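Local coordinates for protein putative exotoxin (superantigen) (Streptococcus pyogenes, PDB 1TY0) that probably acts as a superantigenic exotoxin, using a common surface for T-cell receptor binding and for dimerization, and carries a zinc site, at residues Ser99-Ile104 with Pro121-Lys126; Lys69-Gly74 with Gly90-Val95; Leu75-Thr80 with Thr182-Phe187; Tyr86-Val91 with Ile186-Lys191. All coordinates share one frame; numbering follows the deposited sequence.

Contact 1. Residues Ser99-Ile104 with Pro121-Lys126; sequences SENSKI and PIKIDK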
# COMPACT_ATOMS: atom_id res chain seq x y z
N SER A 99 3.91 0.30 23.03
CA SER A 99 3.25 -1.00 23.14
C SER A 99 2.01 -0.88 24.02
O SER A 99 1.75 -1.74 24.86
CB SER A 99 4.21 -2.02 23.74
OG SER A 99 4.59 -1.63 25.05
N GLU A 100 1.26 0.19 23.82
CA GLU A 100 0.04 0.43 24.58
C GLU A 100 -1.02 -0.60 24.23
O GLU A 100 -1.14 -1.03 23.09
CB GLU A 100 -0.50 1.83 24.28
CG GLU A 100 0.46 2.95 24.62
CD GLU A 100 0.82 2.98 26.09
OE1 GLU A 100 -0.08 3.17 26.92
OE2 GLU A 100 2.02 2.79 26.40
N ASN A 101 -1.78 -1.01 25.24
CA ASN A 101 -2.84 -1.99 25.05
C ASN A 101 -4.12 -1.41 25.63
O ASN A 101 -4.74 -2.00 26.51
CB ASN A 101 -2.46 -3.31 25.72
CG ASN A 101 -1.34 -4.02 25.00
OD1 ASN A 101 -1.52 -4.54 23.90
ND2 ASN A 101 -0.16 -4.06 25.62
N SER A 102 -4.48 -0.24 25.13
CA SER A 102 -5.68 0.46 25.57
C SER A 102 -6.89 0.02 24.75
O SER A 102 -6.77 -0.28 23.56
CB SER A 102 -5.49 1.97 25.45
OG SER A 102 -6.62 2.67 25.94
N LYS A 103 -8.04 -0.00 25.40
CA LYS A 103 -9.29 -0.41 24.77
C LYS A 103 -9.90 0.73 23.96
O LYS A 103 -9.98 1.86 24.43
CB LYS A 103 -10.26 -0.88 25.85
CG LYS A 103 -11.57 -1.46 25.34
CD LYS A 103 -12.43 -1.93 26.50
CE LYS A 103 -13.69 -2.63 26.00
NZ LYS A 103 -14.55 -3.10 27.13
N ILE A 104 -10.32 0.42 22.73
CA ILE A 104 -10.95 1.42 21.87
C ILE A 104 -12.39 1.00 21.62
O ILE A 104 -12.66 -0.01 20.98
CB ILE A 104 -10.20 1.55 20.52
CG1 ILE A 104 -8.77 2.02 20.78
CG2 ILE A 104 -10.94 2.54 19.62
CD1 ILE A 104 -7.92 2.13 19.52
N PRO A 121 -12.48 -2.48 17.40
CA PRO A 121 -12.61 -2.75 15.96
C PRO A 121 -11.26 -2.50 15.29
O PRO A 121 -10.94 -3.08 14.25
CB PRO A 121 -13.68 -1.75 15.52
CG PRO A 121 -13.48 -0.61 16.45
CD PRO A 121 -13.24 -1.28 17.78
N ILE A 122 -10.48 -1.62 15.92
CA ILE A 122 -9.14 -1.28 15.44
C ILE A 122 -8.22 -1.26 16.65
O ILE A 122 -8.67 -1.23 17.79
CB ILE A 122 -9.10 0.11 14.77
CG1 ILE A 122 -9.46 1.20 15.78
CG2 ILE A 122 -10.04 0.14 13.57
CD1 ILE A 122 -9.24 2.61 15.27
N LYS A 123 -6.92 -1.28 16.40
CA LYS A 123 -5.97 -1.25 17.50
C LYS A 123 -4.87 -0.23 17.24
O LYS A 123 -4.35 -0.12 16.12
CB LYS A 123 -5.37 -2.64 17.73
CG LYS A 123 -4.54 -2.74 19.00
CD LYS A 123 -4.22 -4.19 19.37
CE LYS A 123 -3.55 -4.28 20.73
NZ LYS A 123 -3.37 -5.69 21.18
N ILE A 124 -4.54 0.53 18.27
CA ILE A 124 -3.49 1.54 18.21
C ILE A 124 -2.60 1.30 19.42
O ILE A 124 -3.06 1.37 20.55
CB ILE A 124 -4.09 2.96 18.27
CG1 ILE A 124 -4.93 3.21 17.01
CG2 ILE A 124 -2.98 4.00 18.39
CD1 ILE A 124 -5.57 4.58 16.95
N ASP A 125 -1.33 1.00 19.16
CA ASP A 125 -0.36 0.70 20.22
C ASP A 125 0.44 1.88 20.77
O ASP A 125 1.12 1.74 21.78
CB ASP A 125 0.60 -0.39 19.73
CG ASP A 125 -0.08 -1.75 19.61
OD1 ASP A 125 -1.22 -1.90 20.08
OD2 ASP A 125 0.55 -2.67 19.04
N LYS A 126 0.38 3.02 20.10
CA LYS A 126 1.12 4.18 20.59
C LYS A 126 0.25 5.03 21.52
O LYS A 126 -0.96 5.15 21.33
CB LYS A 126 1.64 5.02 19.40
CG LYS A 126 0.63 5.30 18.31
CD LYS A 126 1.22 6.16 17.19
CE LYS A 126 2.21 5.38 16.32
NZ LYS A 126 1.57 4.25 15.58
O HOH W 1 -5.68 -0.37 20.89
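The sec-butyl arm of Ile-104 marks the close-packed end of this contact between two loops. Its CG1 stands anti to the carbonyl carbon (chi1 -62°) and the chain runs straight on, so that CD1 lies over the facing backbone, 4.2 Å from Ile-122 CG1 and 4.1 Å from Ile-124 CG1. Phe-134 of helix 131-146 backs both of these isoleucines, and Phe-201 and Phe-204 of strand 201-209 close on Ile-104 itself. The segments lead into and out of the hairpin of strands 105-110 and 113-119 in the beta-grasp domain, and they run roughly antiparallel without forming a ladder. Midway, water 1 bridges the loops, accepting from Ile-124 N at 3.0 Å and lying within hydrogen-bonding distance of Ser-102 O, to which it can donate. The far end is held by one short bond, Glu-100 N to Asp-125 O at 2.6 Å, which meets the carbonyl in its plane on a lone pair. Beside it Asp-125 CA makes a CA-H...O contact of 3.4 Å with Glu-100 O. Toward solvent the grip loosens. The extended chain of Lys-123 crosses Asn-101 obliquely, and NZ reaches OD1 of Asn-101 only in a weak bond of 3.5 Å.

Contact 2. Residues Lys69-Gly74 with Gly90-Val95; sequences KVNIFG and GVTPSV
With CG of Asn-71 anti to its carbonyl carbon (chi1 -68°) and OG1 of Thr-92 set between its own backbone N and carbonyl carbon (chi1 53°), the two polar groups rise together from one face of the sheet. Asn-71 CB lies 3.6 Å from Thr-92 OG1. Water 3 joins their ends, accepting from Asn-71 ND2 and from Thr-92 OG1, the latter at 2.6 Å, and donating to Pro-93 O, so that three groups fix its place. The rotation of the amide is fixed from further out: OD1 accepts from Asn-27 N, and ND2 donates to Asn-98, whose side chain also bonds Ser-94 OG. Underneath runs the antiparallel hairpin of strands 69-74 and 84-93 in the OB-fold domain. Asn-71 and Thr-92 form its hydrogen-bonded pair, Asn-71 N to Thr-92 O at 2.8 Å and Thr-92 N to Asn-71 O at 3.1 Å, both nearly straight and in the carbonyl planes. Phe-73 N extends the ladder to Gly-90 O, on a lone pair. Ser-94 N reaches Lys-69 O with a straight N-H (169°), but from above the carbonyl plane, and water 2 donates to that same oxygen. On the other face Val-91 CG1, anti to its backbone N, crosses Val-70 obliquely, 3.8 Å from CB; Ile-40 and Phe-38 of strand 37-41 cover this apolar side. Gly-90, at positive phi, sits so close to the partner strand that a CB would clash with Phe-73 O.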
# COMPACT_ATOMS: atom_id res chain seq x y z
N LYS A 69 12.98 11.59 18.72
CA LYS A 69 12.49 10.33 18.18
C LYS A 69 10.99 10.47 17.95
O LYS A 69 10.27 11.02 18.79
CB LYS A 69 12.76 9.18 19.15
CG LYS A 69 14.24 8.87 19.34
CD LYS A 69 14.89 8.46 18.03
CE LYS A 69 16.37 8.15 18.22
NZ LYS A 69 17.14 9.33 18.67
N VAL A 70 10.52 9.97 16.81
CA VAL A 70 9.11 10.05 16.49
C VAL A 70 8.59 8.76 15.88
O VAL A 70 9.36 7.91 15.44
CB VAL A 70 8.81 11.19 15.49
CG1 VAL A 70 9.15 12.54 16.11
CG2 VAL A 70 9.60 10.98 14.21
N ASN A 71 7.27 8.63 15.88
CA ASN A 71 6.61 7.49 15.26
C ASN A 71 5.96 8.00 14.00
O ASN A 71 5.52 9.16 13.93
CB ASN A 71 5.55 6.90 16.18
CG ASN A 71 6.16 6.26 17.41
OD1 ASN A 71 7.23 5.66 17.33
ND2 ASN A 71 5.48 6.38 18.55
N ILE A 72 5.88 7.14 13.00
CA ILE A 72 5.30 7.50 11.72
C ILE A 72 4.16 6.57 11.35
O ILE A 72 4.31 5.35 11.41
CB ILE A 72 6.33 7.41 10.58
CG1 ILE A 72 7.51 8.34 10.86
CG2 ILE A 72 5.66 7.73 9.24
CD1 ILE A 72 8.67 8.14 9.90
N PHE A 73 3.03 7.15 10.98
CA PHE A 73 1.91 6.37 10.48
C PHE A 73 1.25 7.29 9.47
O PHE A 73 0.42 8.14 9.82
CB PHE A 73 0.89 5.99 11.55
CG PHE A 73 -0.06 4.92 11.10
CD1 PHE A 73 -1.10 5.22 10.22
CD2 PHE A 73 0.14 3.59 11.47
CE1 PHE A 73 -1.92 4.21 9.73
CE2 PHE A 73 -0.68 2.58 10.98
CZ PHE A 73 -1.72 2.89 10.10
N GLY A 74 1.64 7.13 8.21
CA GLY A 74 1.10 7.97 7.17
C GLY A 74 0.79 7.20 5.91
O GLY A 74 1.39 6.16 5.63
N GLY A 90 1.16 12.52 9.98
CA GLY A 90 1.41 11.19 10.51
C GLY A 90 2.58 11.08 11.48
O GLY A 90 3.03 9.99 11.79
N VAL A 91 3.05 12.22 11.97
CA VAL A 91 4.21 12.23 12.86
C VAL A 91 3.87 12.56 14.31
O VAL A 91 3.29 13.60 14.59
CB VAL A 91 5.25 13.25 12.35
CG1 VAL A 91 6.46 13.29 13.28
CG2 VAL A 91 5.68 12.86 10.93
N THR A 92 4.25 11.67 15.22
CA THR A 92 3.99 11.86 16.65
C THR A 92 5.25 11.60 17.47
O THR A 92 6.15 10.87 17.06
CB THR A 92 2.91 10.89 17.18
OG1 THR A 92 3.26 9.54 16.83
CG2 THR A 92 1.55 11.24 16.59
N PRO A 93 5.32 12.21 18.66
CA PRO A 93 6.49 12.01 19.51
C PRO A 93 6.50 10.57 19.99
O PRO A 93 5.45 10.02 20.35
CB PRO A 93 6.25 12.98 20.67
CG PRO A 93 5.38 14.05 20.06
CD PRO A 93 4.43 13.25 19.21
N SER A 94 7.67 9.94 19.98
CA SER A 94 7.80 8.57 20.48
C SER A 94 8.24 8.77 21.92
O SER A 94 9.36 9.20 22.17
CB SER A 94 8.88 7.81 19.70
OG SER A 94 8.98 6.48 20.17
N VAL A 95 7.35 8.46 22.87
CA VAL A 95 7.67 8.67 24.28
C VAL A 95 7.87 7.43 25.14
O VAL A 95 8.16 7.53 26.33
CB VAL A 95 6.60 9.56 24.95
CG1 VAL A 95 6.56 10.92 24.26
CG2 VAL A 95 5.24 8.89 24.87
O HOH W 2 10.05 12.28 21.34
O HOH W 3 3.44 8.37 19.17

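Contact 3. Residues Leu75-Thr80 with Thr182-Phe187; sequences LPYIFT and TRSDIF
Aromatic and aliphatic contacts carry most of this interface between a loop and a short helix. The Phe-187 ring, its CG anti to the carbonyl carbon (chi1 -60°), receives Leu-75 across one face in a CH-pi contact: Leu-75 CB stands 3.8 Å from the ring centroid and closes to 3.4 Å at CE2. Leu-75 CD1 reaches the CE1-CZ side of the same ring, the two side chains crossing at about a right angle. The opposite face lies against the helix's own backbone at Arg-183 C, while Pro-76 O comes up in plane to the ring edge, 3.6 Å from CE2. Tyr-77 CB lies 3.8 Å from Ser-184 CA, and the crowded chi1 position (61°) carries the ring on so that CD1 passes the Ser-184 side chain.

Polar links between the segments run through water. Water 4 donates to Pro-76 O and accepts from Arg-183 NH1, and water 5 does the same between Tyr-77 O and Ser-184 N, an amide of the helix's first turn. At that helix start Thr-182 and Asp-185 form a capping box: Asp-185 N bonds Thr-182 OG1, and Thr-182 N returns the bond to Asp-185 OD2, each at 3.1 Å.

The extended Arg-183 leads away to the carbonyls of Tyr-16 and Ala-17 at the end of helix 5-18, and its NH1 also bonds Glu-19 O of the second subunit. The loop that follows strand 69-74 in the OB-fold domain is thus packed against helix 183-187 of the beta-grasp domain, with Tyr-18 of helix 5-18 meeting Phe-187 edge-to-face and Tyr-77 stacked on Tyr-88 of strand 84-93.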
# COMPACT_ATOMS: atom_id res chain seq x y z
N LEU A 75 -0.16 7.72 5.14
CA LEU A 75 -0.54 7.06 3.90
C LEU A 75 0.22 7.70 2.75
O LEU A 75 0.15 8.92 2.55
CB LEU A 75 -2.06 7.19 3.69
CG LEU A 75 -2.89 6.81 4.92
CD1 LEU A 75 -4.38 6.91 4.60
CD2 LEU A 75 -2.53 5.39 5.36
N PRO A 76 0.99 6.89 1.99
CA PRO A 76 1.77 7.44 0.87
C PRO A 76 0.85 7.96 -0.23
O PRO A 76 -0.13 7.29 -0.58
CB PRO A 76 2.61 6.25 0.42
CG PRO A 76 1.67 5.09 0.66
CD PRO A 76 1.10 5.42 2.04
N TYR A 77 1.16 9.13 -0.78
CA TYR A 77 0.31 9.70 -1.83
C TYR A 77 0.97 9.69 -3.21
O TYR A 77 0.32 9.95 -4.23
CB TYR A 77 -0.12 11.12 -1.45
CG TYR A 77 1.01 12.11 -1.25
CD1 TYR A 77 1.58 12.78 -2.33
CD2 TYR A 77 1.52 12.37 0.02
CE1 TYR A 77 2.62 13.70 -2.15
CE2 TYR A 77 2.56 13.28 0.22
CZ TYR A 77 3.10 13.94 -0.87
OH TYR A 77 4.13 14.84 -0.68
N ILE A 78 2.27 9.39 -3.24
CA ILE A 78 2.99 9.34 -4.49
C ILE A 78 4.27 8.55 -4.30
O ILE A 78 4.81 8.50 -3.19
CB ILE A 78 3.35 10.76 -4.99
CG1 ILE A 78 3.82 10.71 -6.44
CG2 ILE A 78 4.45 11.37 -4.13
CD1 ILE A 78 2.72 10.41 -7.43
N PHE A 79 4.74 7.91 -5.37
CA PHE A 79 5.98 7.14 -5.33
C PHE A 79 6.94 7.73 -6.36
O PHE A 79 6.51 8.24 -7.40
CB PHE A 79 5.73 5.66 -5.68
CG PHE A 79 4.83 4.95 -4.72
CD1 PHE A 79 5.13 4.91 -3.36
CD2 PHE A 79 3.69 4.30 -5.17
CE1 PHE A 79 4.30 4.23 -2.47
CE2 PHE A 79 2.86 3.61 -4.29
CZ PHE A 79 3.16 3.59 -2.93
N THR A 80 8.23 7.68 -6.06
CA THR A 80 9.23 8.19 -7.00
C THR A 80 10.36 7.17 -7.07
O THR A 80 10.35 6.17 -6.36
CB THR A 80 9.84 9.54 -6.55
OG1 THR A 80 10.76 9.32 -5.47
CG2 THR A 80 8.75 10.51 -6.12
N THR A 182 -7.49 12.45 -6.30
CA THR A 182 -6.32 11.57 -6.27
C THR A 182 -6.03 11.31 -4.79
O THR A 182 -6.62 11.94 -3.93
CB THR A 182 -5.06 12.25 -6.86
OG1 THR A 182 -4.72 13.40 -6.07
CG2 THR A 182 -5.31 12.68 -8.29
N ARG A 183 -5.10 10.40 -4.50
CA ARG A 183 -4.77 10.13 -3.11
C ARG A 183 -4.21 11.39 -2.47
O ARG A 183 -4.50 11.69 -1.31
CB ARG A 183 -3.76 8.98 -3.00
CG ARG A 183 -4.43 7.62 -2.91
CD ARG A 183 -3.43 6.48 -2.91
NE ARG A 183 -4.12 5.20 -2.75
CZ ARG A 183 -3.64 4.03 -3.16
NH1 ARG A 183 -2.47 3.96 -3.78
NH2 ARG A 183 -4.35 2.93 -2.96
N SER A 184 -3.41 12.14 -3.23
CA SER A 184 -2.85 13.38 -2.72
C SER A 184 -3.97 14.32 -2.30
O SER A 184 -3.93 14.91 -1.22
CB SER A 184 -2.00 14.07 -3.79
OG SER A 184 -1.47 15.29 -3.31
N ASP A 185 -4.98 14.47 -3.16
CA ASP A 185 -6.11 15.36 -2.85
C ASP A 185 -6.82 14.93 -1.57
O ASP A 185 -7.12 15.77 -0.71
CB ASP A 185 -7.15 15.36 -3.98
CG ASP A 185 -6.62 15.94 -5.27
OD1 ASP A 185 -5.79 16.86 -5.22
OD2 ASP A 185 -7.07 15.48 -6.34
N ILE A 186 -7.09 13.64 -1.45
CA ILE A 186 -7.81 13.09 -0.30
C ILE A 186 -7.01 13.08 1.00
O ILE A 186 -7.57 13.27 2.08
CB ILE A 186 -8.32 11.66 -0.60
CG1 ILE A 186 -9.35 11.71 -1.74
CG2 ILE A 186 -8.96 11.04 0.63
CD1 ILE A 186 -9.67 10.37 -2.35
N PHE A 187 -5.71 12.85 0.90
CA PHE A 187 -4.86 12.80 2.08
C PHE A 187 -4.35 14.15 2.56
O PHE A 187 -3.83 14.26 3.67
CB PHE A 187 -3.65 11.88 1.84
CG PHE A 187 -4.01 10.45 1.50
CD1 PHE A 187 -5.28 9.93 1.75
CD2 PHE A 187 -3.03 9.60 0.97
CE1 PHE A 187 -5.58 8.60 1.47
CE2 PHE A 187 -3.32 8.27 0.68
CZ PHE A 187 -4.59 7.76 0.93
O HOH W 4 -0.20 5.66 -2.81
O HOH W 5 -1.79 11.16 -5.50

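Contact 4. Residues Tyr86-Val91 with Ile186-Lys191; sequences YIYGGV and IFKKYK
Apolar contact begins with Tyr-88, whose CG lies anti to the carbonyl carbon (chi1 -67°) and whose ring reaches from strand 84-93 into the turn after helix 183-187. Two lysine chains cross it obliquely. Lys-188 passes CG over one face in a CH-pi contact, 4.2 Å from the ring centroid, and Lys-191 brings its CG to 3.4 Å from Tyr-88 CD1. Phe-187 CB meets the ring edge in plane, 3.8 Å from CD2.

Among hydrogen bonds, the bend at chi4 of Lys-188 (58°) turns NZ back to Tyr-88 OH, to which it donates at 2.8 Å; that hydroxyl also bonds Ser-184 OG. Backbone contacts complete the join. Gly-89 CA points a C-H at Tyr-190 O, 3.6 Å away, in a place where a CB would clash with that oxygen, and water 6 donates to the same Tyr-190 O while accepting from Gly-90 N. A bond from Gln-132 NE2 of helix 131-146 to Tyr-88 O adds a third element to this meeting of OB-fold and beta-grasp domains.

Two bonds hold the Tyr-88 hydroxyl in place, while Lys-188 CG over one face, Lys-191 CG and Phe-187 CB at the edge limit the turning of the ring. The lysine ammonium would be expected to lower the hydroxyl's pKa somewhat, while the charge of Lys-191 is drawn off to Glu-55 in a salt bridge.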
# COMPACT_ATOMS: atom_id res chain seq x y z
N TYR A 86 6.74 9.45 0.75
CA TYR A 86 6.13 10.77 0.81
C TYR A 86 4.74 10.67 1.42
O TYR A 86 3.85 10.01 0.88
CB TYR A 86 6.07 11.39 -0.59
CG TYR A 86 7.44 11.67 -1.13
CD1 TYR A 86 8.19 12.74 -0.64
CD2 TYR A 86 8.04 10.82 -2.06
CE1 TYR A 86 9.49 12.97 -1.06
CE2 TYR A 86 9.36 11.04 -2.49
CZ TYR A 86 10.07 12.12 -1.99
OH TYR A 86 11.37 12.35 -2.37
N ILE A 87 4.56 11.32 2.57
CA ILE A 87 3.29 11.31 3.29
C ILE A 87 2.95 12.71 3.79
O ILE A 87 3.79 13.60 3.76
CB ILE A 87 3.35 10.37 4.53
CG1 ILE A 87 4.42 10.86 5.50
CG2 ILE A 87 3.66 8.93 4.08
CD1 ILE A 87 4.45 10.11 6.83
N TYR A 88 1.72 12.89 4.25
CA TYR A 88 1.29 14.16 4.82
C TYR A 88 1.08 13.89 6.31
O TYR A 88 0.37 12.95 6.67
CB TYR A 88 -0.04 14.63 4.22
CG TYR A 88 0.02 15.00 2.76
CD1 TYR A 88 0.94 15.94 2.30
CD2 TYR A 88 -0.87 14.44 1.84
CE1 TYR A 88 0.96 16.33 0.95
CE2 TYR A 88 -0.86 14.82 0.50
CZ TYR A 88 0.06 15.76 0.07
OH TYR A 88 0.07 16.15 -1.26
N GLY A 89 1.71 14.69 7.17
CA GLY A 89 1.57 14.48 8.60
C GLY A 89 1.95 13.08 9.06
O GLY A 89 2.95 12.51 8.59
N GLY A 90 1.16 12.52 9.98
CA GLY A 90 1.41 11.19 10.51
C GLY A 90 2.58 11.08 11.48
O GLY A 90 3.03 9.99 11.79
N VAL A 91 3.05 12.22 11.97
CA VAL A 91 4.21 12.23 12.86
C VAL A 91 3.87 12.56 14.31
O VAL A 91 3.29 13.60 14.59
CB VAL A 91 5.25 13.25 12.35
CG1 VAL A 91 6.46 13.29 13.28
CG2 VAL A 91 5.68 12.86 10.93
N ILE A 186 -7.09 13.64 -1.45
CA ILE A 186 -7.81 13.09 -0.30
C ILE A 186 -7.01 13.08 1.00
O ILE A 186 -7.57 13.27 2.08
CB ILE A 186 -8.32 11.66 -0.60
CG1 ILE A 186 -9.35 11.71 -1.74
CG2 ILE A 186 -8.96 11.04 0.63
CD1 ILE A 186 -9.67 10.37 -2.35
N PHE A 187 -5.71 12.85 0.90
CA PHE A 187 -4.86 12.80 2.08
C PHE A 187 -4.35 14.15 2.56
O PHE A 187 -3.83 14.26 3.67
CB PHE A 187 -3.65 11.88 1.84
CG PHE A 187 -4.01 10.45 1.50
CD1 PHE A 187 -5.28 9.93 1.75
CD2 PHE A 187 -3.03 9.60 0.97
CE1 PHE A 187 -5.58 8.60 1.47
CE2 PHE A 187 -3.32 8.27 0.68
CZ PHE A 187 -4.59 7.76 0.93
N LYS A 188 -4.47 15.19 1.74
CA LYS A 188 -3.98 16.51 2.12
C LYS A 188 -4.52 16.99 3.46
O LYS A 188 -3.85 17.74 4.16
CB LYS A 188 -4.28 17.54 1.03
CG LYS A 188 -3.03 18.11 0.37
CD LYS A 188 -3.37 18.98 -0.83
CE LYS A 188 -2.13 19.66 -1.39
NZ LYS A 188 -1.07 18.70 -1.78
N LYS A 189 -5.72 16.55 3.82
CA LYS A 189 -6.30 16.95 5.09
C LYS A 189 -5.39 16.58 6.26
O LYS A 189 -5.37 17.27 7.28
CB LYS A 189 -7.68 16.30 5.28
CG LYS A 189 -7.70 14.77 5.16
CD LYS A 189 -9.07 14.21 5.55
CE LYS A 189 -9.16 12.70 5.35
NZ LYS A 189 -9.35 12.31 3.93
N TYR A 190 -4.61 15.51 6.10
CA TYR A 190 -3.74 15.06 7.18
C TYR A 190 -2.53 15.96 7.40
O TYR A 190 -1.75 15.72 8.32
CB TYR A 190 -3.28 13.61 6.94
CG TYR A 190 -4.41 12.61 6.80
CD1 TYR A 190 -5.45 12.57 7.73
CD2 TYR A 190 -4.44 11.70 5.73
CE1 TYR A 190 -6.49 11.65 7.61
CE2 TYR A 190 -5.49 10.77 5.60
CZ TYR A 190 -6.51 10.76 6.55
OH TYR A 190 -7.54 9.85 6.44
N LYS A 191 -2.37 16.99 6.58
CA LYS A 191 -1.24 17.89 6.76
C LYS A 191 -1.35 18.65 8.08
O LYS A 191 -0.36 19.19 8.56
CB LYS A 191 -1.11 18.87 5.59
CG LYS A 191 -0.67 18.21 4.30
CD LYS A 191 -0.51 19.21 3.17
CE LYS A 191 0.51 20.28 3.51
NZ LYS A 191 0.82 21.12 2.32
O HOH W 6 -1.65 13.42 10.05

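How the contacts relate
From the N terminus, strand 69-74 enters first, and contact 2 closes the short hairpin loop onto 90-95. The 75-80 segment that follows directly belongs to contact 3, which waits a hundred residues for helix 183-187, so contacts 2 and 3 cross. Contact 4 opens inside that hairpin at 86-91, sharing Gly-90 and Val-91 with contact 2, and ends on the same helix as contact 3. Contact 1 comes after contact 2 in series and is nested within the long loops of contacts 3 and 4. Contacts 3 and 4 thus bind the OB-fold to the beta-grasp domain, and Lys-126 of contact 1, packing on Asn-71 of contact 2, adds another touch between the two domains.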